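Side-chain contacts in citrate synthase (Metallosphaera sedula, PDB 6ABX), which probably catalyses the condensation of oxaloacetate with acetyl-CoA and water to give citrate and CoA, a step of the tricarboxylic acid cycle: residues 14-19 with 340-345; 233-238 with 290-295; 141-146 with 158-163. One frame throughout, in Å; residues are numbered along the deposited sequence.

Contact 1. Residues 14-19 with 340-345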
loop_
_atom_site.group_PDB
_atom_site.type_symbol
_atom_site.label_atom_id
_atom_site.label_comp_id
_atom_site.label_asym_id
_atom_site.label_seq_id
_atom_site.Cartn_x
_atom_site.Cartn_y
_atom_site.Cartn_z
ATOM N N GLU A 14 13.568 15.070 -0.743
ATOM C CA GLU A 14 14.946 15.226 -0.245
ATOM C C GLU A 14 15.107 14.312 0.968
ATOM O O GLU A 14 14.218 14.259 1.796
ATOM C CB GLU A 14 15.207 16.677 0.138
ATOM C CG GLU A 14 15.402 17.569 -1.067
ATOM C CD GLU A 14 15.628 19.047 -0.749
ATOM O OE1 GLU A 14 15.711 19.408 0.463
ATOM O OE2 GLU A 14 15.744 19.825 -1.721
ATOM N N THR A 15 16.331 13.808 1.159
ATOM C CA THR A 15 16.557 12.901 2.269
ATOM C C THR A 15 17.915 13.168 2.884
ATOM O O THR A 15 18.876 13.393 2.148
ATOM C CB THR A 15 16.381 11.424 1.888
ATOM O OG1 THR A 15 16.281 10.648 3.075
ATOM C CG2 THR A 15 17.475 10.837 1.031
ATOM N N SER A 16 18.012 12.860 4.177
ATOM C CA SER A 16 19.308 12.794 4.859
ATOM C C SER A 16 19.511 11.388 5.463
ATOM O O SER A 16 20.472 11.163 6.168
ATOM C CB SER A 16 19.383 13.847 5.906
ATOM O OG SER A 16 18.488 13.561 6.949
ATOM N N ILE A 17 18.609 10.461 5.121
ATOM C CA ILE A 17 18.649 9.098 5.714
ATOM C C ILE A 17 19.745 8.229 5.094
ATOM O O ILE A 17 20.581 7.649 5.845
ATOM C CB ILE A 17 17.243 8.450 5.650
ATOM C CG1 ILE A 17 16.228 9.280 6.439
ATOM C CG2 ILE A 17 17.322 7.027 6.174
ATOM C CD1 ILE A 17 14.811 8.860 6.213
ATOM N N THR A 18 19.674 8.008 3.783
ATOM C CA THR A 18 20.486 7.055 3.078
ATOM C C THR A 18 21.032 7.707 1.804
ATOM O O THR A 18 20.300 8.421 1.104
ATOM C CB THR A 18 19.695 5.795 2.738
ATOM O OG1 THR A 18 19.279 5.254 3.995
ATOM C CG2 THR A 18 20.508 4.831 1.903
ATOM N N TYR A 19 22.330 7.529 1.589
ATOM C CA TYR A 19 22.955 7.889 0.311
ATOM C C TYR A 19 23.529 6.638 -0.333
ATOM O O TYR A 19 24.334 5.943 0.302
ATOM C CB TYR A 19 24.093 8.890 0.510
ATOM C CG TYR A 19 24.831 9.195 -0.750
ATOM C CD1 TYR A 19 24.172 9.807 -1.801
ATOM C CD2 TYR A 19 26.146 8.809 -0.926
ATOM C CE1 TYR A 19 24.804 10.031 -3.002
ATOM C CE2 TYR A 19 26.801 9.039 -2.130
ATOM C CZ TYR A 19 26.131 9.694 -3.146
ATOM O OH TYR A 19 26.721 9.897 -4.354
ATOM N N VAL A 340 8.969 7.954 5.959
ATOM C CA VAL A 340 7.676 8.567 6.128
ATOM C C VAL A 340 7.827 9.710 7.140
ATOM O O VAL A 340 7.362 10.818 6.869
ATOM C CB VAL A 340 6.601 7.538 6.496
ATOM C CG1 VAL A 340 5.284 8.157 6.932
ATOM C CG2 VAL A 340 6.366 6.567 5.345
ATOM N N ASP A 341 8.441 9.425 8.289
ATOM C CA ASP A 341 8.653 10.465 9.364
ATOM C C ASP A 341 9.328 11.713 8.782
ATOM O O ASP A 341 8.900 12.844 9.061
ATOM C CB ASP A 341 9.403 9.863 10.542
ATOM C CG ASP A 341 9.367 10.683 11.822
ATOM O OD1 ASP A 341 8.318 11.265 12.142
ATOM O OD2 ASP A 341 10.370 10.674 12.514
ATOM N N GLU A 342 10.358 11.515 7.970
ATOM C CA GLU A 342 11.110 12.605 7.386
ATOM C C GLU A 342 10.216 13.421 6.448
ATOM O O GLU A 342 10.215 14.649 6.538
ATOM C CB GLU A 342 12.330 12.042 6.663
ATOM C CG GLU A 342 13.132 13.065 5.939
ATOM C CD GLU A 342 14.310 12.477 5.199
ATOM O OE1 GLU A 342 14.076 11.680 4.232
ATOM O OE2 GLU A 342 15.466 12.843 5.571
ATOM N N TYR A 343 9.493 12.732 5.564
ATOM C CA TYR A 343 8.623 13.373 4.540
ATOM C C TYR A 343 7.548 14.235 5.188
ATOM O O TYR A 343 7.252 15.359 4.681
ATOM C CB TYR A 343 7.952 12.304 3.672
ATOM C CG TYR A 343 7.281 12.869 2.448
ATOM C CD1 TYR A 343 8.036 13.289 1.376
ATOM C CD2 TYR A 343 5.901 12.938 2.344
ATOM C CE1 TYR A 343 7.456 13.855 0.256
ATOM C CE2 TYR A 343 5.306 13.481 1.224
ATOM C CZ TYR A 343 6.074 13.906 0.160
ATOM O OH TYR A 343 5.499 14.468 -0.967
ATOM N N LEU A 344 6.953 13.718 6.268
ATOM C CA LEU A 344 5.834 14.340 6.928
ATOM C C LEU A 344 6.243 15.594 7.715
ATOM O O LEU A 344 5.353 16.250 8.251
ATOM C CB LEU A 344 5.139 13.365 7.874
ATOM C CG LEU A 344 4.385 12.223 7.181
ATOM C CD1 LEU A 344 3.866 11.252 8.213
ATOM C CD2 LEU A 344 3.245 12.746 6.298
ATOM N N LYS A 345 7.550 15.880 7.819
ATOM C CA LYS A 345 7.993 17.143 8.395
ATOM C C LYS A 345 7.495 18.295 7.512
ATOM O O LYS A 345 7.348 19.408 8.004
ATOM C CB LYS A 345 9.519 17.226 8.453
ATOM C CG LYS A 345 10.171 16.247 9.404
ATOM C CD LYS A 345 9.581 16.322 10.761
ATOM C CE LYS A 345 10.591 16.040 11.854
ATOM N NZ LYS A 345 10.890 14.595 11.938
HETATM O O HOH W 1 15.793 12.914 8.392
#

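Contact 2. Residues 233-238 with 290-295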
loop_
_atom_site.group_PDB
_atom_site.type_symbol
_atom_site.label_atom_id
_atom_site.label_comp_id
_atom_site.label_asym_id
_atom_site.label_seq_id
_atom_site.Cartn_x
_atom_site.Cartn_y
_atom_site.Cartn_z
ATOM N N ASN A 233 29.294 -28.799 -11.395
ATOM C CA ASN A 233 28.245 -28.541 -12.346
ATOM C C ASN A 233 28.034 -27.030 -12.603
ATOM O O ASN A 233 27.142 -26.707 -13.381
ATOM C CB ASN A 233 26.929 -29.152 -11.879
ATOM C CG ASN A 233 25.834 -29.212 -12.921
ATOM O OD1 ASN A 233 26.077 -29.569 -14.080
ATOM N ND2 ASN A 233 24.611 -28.878 -12.542
ATOM N N VAL A 234 28.807 -26.117 -12.003
ATOM C CA VAL A 234 28.500 -24.709 -12.144
ATOM C C VAL A 234 28.644 -24.220 -13.606
ATOM O O VAL A 234 27.752 -23.522 -14.149
ATOM C CB VAL A 234 29.396 -23.870 -11.234
ATOM C CG1 VAL A 234 29.439 -22.434 -11.683
ATOM C CG2 VAL A 234 28.958 -24.020 -9.789
ATOM N N GLU A 235 29.771 -24.580 -14.250
ATOM C CA GLU A 235 30.065 -24.042 -15.586
ATOM C C GLU A 235 28.985 -24.523 -16.573
ATOM O O GLU A 235 28.517 -23.744 -17.450
ATOM C CB GLU A 235 31.496 -24.393 -15.984
ATOM C CG GLU A 235 32.518 -23.852 -14.988
ATOM C CD GLU A 235 32.620 -24.451 -13.564
ATOM O OE1 GLU A 235 33.166 -23.726 -12.680
ATOM O OE2 GLU A 235 32.179 -25.633 -13.284
ATOM N N LYS A 236 28.602 -25.792 -16.449
ATOM C CA LYS A 236 27.582 -26.389 -17.315
ATOM C C LYS A 236 26.208 -25.754 -17.098
ATOM O O LYS A 236 25.504 -25.433 -18.044
ATOM C CB LYS A 236 27.544 -27.906 -17.148
ATOM C CG LYS A 236 28.784 -28.557 -17.751
ATOM C CD LYS A 236 28.659 -30.029 -18.109
ATOM C CE LYS A 236 29.509 -30.415 -19.319
ATOM N NZ LYS A 236 28.715 -30.359 -20.582
ATOM N N TYR A 237 25.821 -25.550 -15.839
ATOM C CA TYR A 237 24.503 -24.975 -15.545
ATOM C C TYR A 237 24.418 -23.535 -16.081
ATOM O O TYR A 237 23.378 -23.122 -16.630
ATOM C CB TYR A 237 24.245 -25.033 -14.043
ATOM C CG TYR A 237 22.919 -24.457 -13.601
ATOM C CD1 TYR A 237 22.817 -23.100 -13.396
ATOM C CD2 TYR A 237 21.810 -25.258 -13.359
ATOM C CE1 TYR A 237 21.645 -22.530 -12.920
ATOM C CE2 TYR A 237 20.628 -24.709 -12.887
ATOM C CZ TYR A 237 20.538 -23.334 -12.711
ATOM O OH TYR A 237 19.398 -22.743 -12.243
ATOM N N VAL A 238 25.501 -22.773 -15.864
ATOM C CA VAL A 238 25.545 -21.392 -16.247
ATOM C C VAL A 238 25.486 -21.355 -17.782
ATOM O O VAL A 238 24.823 -20.487 -18.385
ATOM C CB VAL A 238 26.775 -20.684 -15.653
ATOM C CG1 VAL A 238 27.041 -19.349 -16.337
ATOM C CG2 VAL A 238 26.626 -20.499 -14.158
ATOM N N GLU A 290 29.649 -16.658 -8.882
ATOM C CA GLU A 290 30.037 -15.256 -8.803
ATOM C C GLU A 290 31.260 -14.981 -9.697
ATOM O O GLU A 290 31.249 -14.023 -10.472
ATOM C CB GLU A 290 30.316 -14.879 -7.337
ATOM C CG GLU A 290 30.415 -13.387 -7.121
ATOM C CD GLU A 290 31.409 -12.994 -6.045
ATOM O OE1 GLU A 290 31.441 -11.805 -5.623
ATOM O OE2 GLU A 290 32.205 -13.863 -5.671
ATOM N N GLU A 291 32.254 -15.868 -9.633
ATOM C CA GLU A 291 33.528 -15.734 -10.396
ATOM C C GLU A 291 33.255 -15.681 -11.909
ATOM O O GLU A 291 33.735 -14.787 -12.596
ATOM C CB GLU A 291 34.489 -16.877 -10.109
ATOM C CG GLU A 291 35.021 -16.906 -8.689
ATOM C CD GLU A 291 35.930 -18.092 -8.333
ATOM O OE1 GLU A 291 35.809 -19.186 -8.958
ATOM O OE2 GLU A 291 36.769 -17.925 -7.408
ATOM N N ILE A 292 32.420 -16.593 -12.404
ATOM C CA ILE A 292 32.087 -16.683 -13.850
ATOM C C ILE A 292 31.264 -15.480 -14.277
ATOM O O ILE A 292 31.479 -14.857 -15.333
ATOM C CB ILE A 292 31.359 -18.007 -14.170
ATOM C CG1 ILE A 292 32.218 -19.218 -13.841
ATOM C CG2 ILE A 292 30.880 -18.036 -15.613
ATOM C CD1 ILE A 292 31.409 -20.492 -13.651
ATOM N N GLY A 293 30.253 -15.128 -13.458
ATOM C CA GLY A 293 29.410 -14.000 -13.699
ATOM C C GLY A 293 30.170 -12.685 -13.828
ATOM O O GLY A 293 29.887 -11.844 -14.710
ATOM N N ILE A 294 31.104 -12.470 -12.920
ATOM C CA ILE A 294 31.860 -11.273 -12.955
ATOM C C ILE A 294 32.750 -11.255 -14.216
ATOM O O ILE A 294 32.884 -10.225 -14.846
ATOM C CB ILE A 294 32.650 -11.095 -11.648
ATOM C CG1 ILE A 294 31.695 -10.629 -10.544
ATOM C CG2 ILE A 294 33.820 -10.140 -11.845
ATOM C CD1 ILE A 294 32.244 -10.721 -9.135
ATOM N N LYS A 295 33.305 -12.385 -14.631
ATOM C CA LYS A 295 34.130 -12.361 -15.878
ATOM C C LYS A 295 33.282 -12.052 -17.120
ATOM O O LYS A 295 33.724 -11.357 -18.077
ATOM C CB LYS A 295 34.840 -13.696 -16.073
ATOM C CG LYS A 295 36.000 -13.911 -15.116
ATOM C CD LYS A 295 37.033 -14.866 -15.634
ATOM C CE LYS A 295 36.515 -16.266 -15.816
ATOM N NZ LYS A 295 37.635 -17.185 -16.145
#

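Contact 3. Residues 141-146 with 158-163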
loop_
_atom_site.group_PDB
_atom_site.type_symbol
_atom_site.label_atom_id
_atom_site.label_comp_id
_atom_site.label_asym_id
_atom_site.label_seq_id
_atom_site.Cartn_x
_atom_site.Cartn_y
_atom_site.Cartn_z
ATOM N N GLU A 141 7.619 -18.246 22.301
ATOM C CA GLU A 141 7.282 -16.838 22.561
ATOM C C GLU A 141 8.573 -16.059 22.656
ATOM O O GLU A 141 9.615 -16.536 23.107
ATOM C CB GLU A 141 6.443 -16.691 23.829
ATOM C CG GLU A 141 5.004 -17.125 23.620
ATOM C CD GLU A 141 4.122 -16.995 24.858
ATOM O OE1 GLU A 141 4.129 -15.913 25.481
ATOM O OE2 GLU A 141 3.438 -17.972 25.191
ATOM N N PRO A 142 8.522 -14.748 22.323
ATOM C CA PRO A 142 9.714 -13.928 22.457
ATOM C C PRO A 142 10.230 -13.857 23.888
ATOM O O PRO A 142 9.431 -13.863 24.842
ATOM C CB PRO A 142 9.305 -12.504 22.022
ATOM C CG PRO A 142 7.834 -12.573 21.724
ATOM C CD PRO A 142 7.382 -14.024 21.801
ATOM N N ASP A 143 11.548 -13.765 23.977
ATOM C CA ASP A 143 12.262 -13.669 25.248
ATOM C C ASP A 143 12.841 -12.267 25.354
ATOM O O ASP A 143 13.803 -11.913 24.667
ATOM C CB ASP A 143 13.321 -14.747 25.397
ATOM C CG ASP A 143 14.114 -14.697 26.687
ATOM O OD1 ASP A 143 13.991 -13.682 27.439
ATOM O OD2 ASP A 143 14.795 -15.693 26.978
ATOM N N PRO A 144 12.216 -11.414 26.181
ATOM C CA PRO A 144 12.592 -10.013 26.264
ATOM C C PRO A 144 13.945 -9.760 26.945
ATOM O O PRO A 144 14.500 -8.687 26.749
ATOM C CB PRO A 144 11.370 -9.359 26.941
ATOM C CG PRO A 144 10.823 -10.462 27.779
ATOM C CD PRO A 144 11.046 -11.745 27.017
ATOM N N SER A 145 14.616 -10.799 27.452
ATOM C CA SER A 145 15.984 -10.671 27.931
ATOM C C SER A 145 17.014 -10.769 26.801
ATOM O O SER A 145 18.191 -10.486 27.007
ATOM C CB SER A 145 16.287 -11.721 29.007
ATOM O OG SER A 145 16.399 -13.002 28.412
ATOM N N LEU A 146 16.575 -11.160 25.603
ATOM C CA LEU A 146 17.463 -11.347 24.500
ATOM C C LEU A 146 17.423 -10.121 23.585
ATOM O O LEU A 146 16.391 -9.559 23.429
ATOM C CB LEU A 146 17.050 -12.609 23.723
ATOM C CG LEU A 146 17.107 -13.926 24.491
ATOM C CD1 LEU A 146 16.685 -15.079 23.565
ATOM C CD2 LEU A 146 18.532 -14.129 25.009
ATOM N N GLY A 158 14.103 -22.544 18.959
ATOM C CA GLY A 158 13.622 -22.954 20.290
ATOM C C GLY A 158 14.749 -23.158 21.274
ATOM O O GLY A 158 14.529 -23.664 22.368
ATOM N N GLU A 159 15.960 -22.758 20.902
ATOM C CA GLU A 159 17.088 -22.688 21.817
ATOM C C GLU A 159 17.959 -21.500 21.425
ATOM O O GLU A 159 17.927 -21.042 20.274
ATOM C CB GLU A 159 17.865 -24.006 21.869
ATOM C CG GLU A 159 18.510 -24.446 20.589
ATOM C CD GLU A 159 19.397 -25.682 20.780
ATOM O OE1 GLU A 159 19.430 -26.536 19.871
ATOM O OE2 GLU A 159 20.062 -25.797 21.846
ATOM N N ARG A 160 18.727 -20.995 22.387
ATOM C CA ARG A 160 19.519 -19.806 22.144
ATOM C C ARG A 160 20.621 -20.136 21.152
ATOM O O ARG A 160 21.180 -21.236 21.155
ATOM C CB ARG A 160 20.042 -19.204 23.451
ATOM C CG ARG A 160 18.925 -18.573 24.264
ATOM C CD ARG A 160 19.349 -18.072 25.618
ATOM N NE ARG A 160 18.231 -17.655 26.465
ATOM C CZ ARG A 160 18.397 -17.103 27.671
ATOM N NH1 ARG A 160 19.615 -17.049 28.189
ATOM N NH2 ARG A 160 17.375 -16.587 28.337
ATOM N N PRO A 161 20.876 -19.223 20.193
ATOM C CA PRO A 161 21.880 -19.463 19.171
ATOM C C PRO A 161 23.309 -19.218 19.649
ATOM O O PRO A 161 23.494 -18.494 20.644
ATOM C CB PRO A 161 21.509 -18.389 18.116
ATOM C CG PRO A 161 21.003 -17.243 18.948
ATOM C CD PRO A 161 20.168 -17.929 20.016
ATOM N N SER A 162 24.277 -19.622 18.818
ATOM C CA SER A 162 25.679 -19.227 19.014
ATOM C C SER A 162 25.845 -17.734 18.776
ATOM O O SER A 162 25.128 -17.156 17.950
ATOM C CB SER A 162 26.597 -19.994 18.102
ATOM O OG SER A 162 26.409 -19.615 16.743
ATOM N N PRO A 163 26.760 -17.056 19.500
ATOM C CA PRO A 163 27.092 -15.657 19.210
ATOM C C PRO A 163 27.515 -15.366 17.754
ATOM O O PRO A 163 27.187 -14.259 17.238
ATOM C CB PRO A 163 28.234 -15.343 20.200
ATOM C CG PRO A 163 27.948 -16.290 21.365
ATOM C CD PRO A 163 27.462 -17.559 20.697
HETATM O O HOH W 2 15.691 -17.923 25.783
#

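Contact 1. Residues 14-19 with 340-345
An ST turn between strands 11-15 and 18-21 is gripped by the carboxylate of Glu342, which reaches across from the last turns of helix 324-343. Thr15 and Ser16 each engage a different oxygen of it. Thr15 OG1 donates to Glu342 OE1 at 2.7 Å, on the syn side of that oxygen, while Ser16 N donates to Glu342 OE2 at 2.9 Å, again on the syn side and 16° out of the carboxylate plane, along a nearly straight N-H...O path of 163°. The Thr15 hydroxyl does double duty: chi1 of -165° sets OG1 opposite the backbone N and beside the carbonyl carbon, where it also accepts from Ile17 N at 3.1 Å and so closes the ST turn. Glu342 spans the gap with an extended chain. The Ile17 side chain approaches Glu342 from the opposite direction, with CD1 against the carboxylate, 3.5 Å from Glu342 OE1. The contact joins helix 324-343 to the N-terminal strands close to the dimer interface, where Glu14 and Thr15 pair in parallel with a strand of the second subunit. Lys13 forms a salt bridge to Glu342 OE1, which would help to keep the carboxylate charged. A water donates to Glu342 OE2 at 2.8 Å and lies 3.1 Å from Ser16 OG, linking the two side chains. With a leucine in place of Glu342, Thr15 OG1 and Ser16 N would probably lose their acceptors on the one carboxylate and Lys13 a counter-charge, leaving the turn less firmly tied to the helix. Ile17 also packs on Ala338 and His339, one turn back along the same helix.

Contact 2. Residues 233-238 with 290-295
Ile292 carries most of this contact, its side chain projecting from helix 277-297 toward Val234, Glu235 and Val238 on the first turns of helix 234-243. Its two branches have separate partners. The longer one ends in CD1, which presses on Val234 CG1 at 3.4 Å, closer than carbon atoms usually pack, so the fit is tight here. The shorter one, CG2, faces Val238 CG1 at a looser 4.1 Å. The torsion explains this division: with chi1 at -61°, CG1 of Ile292 lies opposite its carbonyl carbon and CG2 opposite its backbone N, so the two arms diverge toward successive turns of the facing helix. Val234 and Val238, four residues apart and joined by the backbone bond from Val238 N to Val234 O, put their CG1 methyls on the same side of their helix, and each slides past the isoleucine in the opposite direction.

The two helices belong to the mainly helical architecture of citrate synthase. Their local axes approach to 10.8 Å and cross at -48°, a separation that the branched side chains bridge. Val234 is also covered by Ile285 and Val289 of helix 277-297 and by Ile228 of helix 220-228, while Val238 rests on Leu248, a residue seen to bind acetyl-CoA, so Val238 lies next to a residue of that site.

Glu235 borders the apolar patch with its aliphatic part. Its CG lies 3.8 Å from Ile292 CD1, the Glu235 and Ile292 side chains crossing at about a right angle. The bend at chi2 (69°) swings the carboxylate back, so that Glu235 OE1 also passes 3.8 Å from Ile292 CD1; the same oxygen forms a salt bridge with Arg288, its main partner.

Contact 3. Residues 141-146 with 158-163
Asp143, which heads an Asx turn, forms a salt bridge with Arg160 between the two loops that flank helix 148-157, Arg160 NH2 donating to Asp143 OD2 at 3.1 Å. The bond is moderately bent (153°). The bridge runs through NH2 alone, and the carboxylate and guanidinium planes are turned 46° apart. A water reinforces it: it accepts from Arg160 NE at 2.6 Å, at the edge of the guanidinium and in its plane, and donates to Asp143 OD2 at 2.7 Å.

The other carboxylate oxygen serves its own loop, closing the Asx turn at the start of a type I beta turn that runs from Asp143 to Leu146. Ser145 N donates to Asp143 OD1 at 2.9 Å and Ser145 OG donates to the same atom at 2.7 Å. Both come from the same face, well out of the carboxylate plane, and this double grip probably fixes the rotation of the group and turns OD2 to the arginine. The backbone N of Asp143 is bonded to Asn151 of the intervening helix.

Arg160, extended from CG to NE, also leans on Glu150 of that helix. Leu146 packs over one face of its guanidinium, offset toward the rim, with Leu146 CD2 3.8 Å from Arg160 NE.

How the contacts relate
The three contacts are spread over the subunit, none touching another. Contact 1 joins residues near the start of the chain to the end of helix 324-343, 321 residues apart, and both others are nested in the loop it closes; contact 3, a short link around a single helix, closes before contact 2 opens. Centres of contacts 1 and 2 lie about 40 Å apart, those of 1 and 3 about 33 Å and those of 2 and 3 about 39 Å. Contacts 1 and 2 lie near different parts of the active site: the Thr15 side chain is about 12 Å from a bound citrate, and that of Ile292 about 7 Å from the side chain of Phe251, an acetyl-CoA residue. Contact 3 lies away from the known sites.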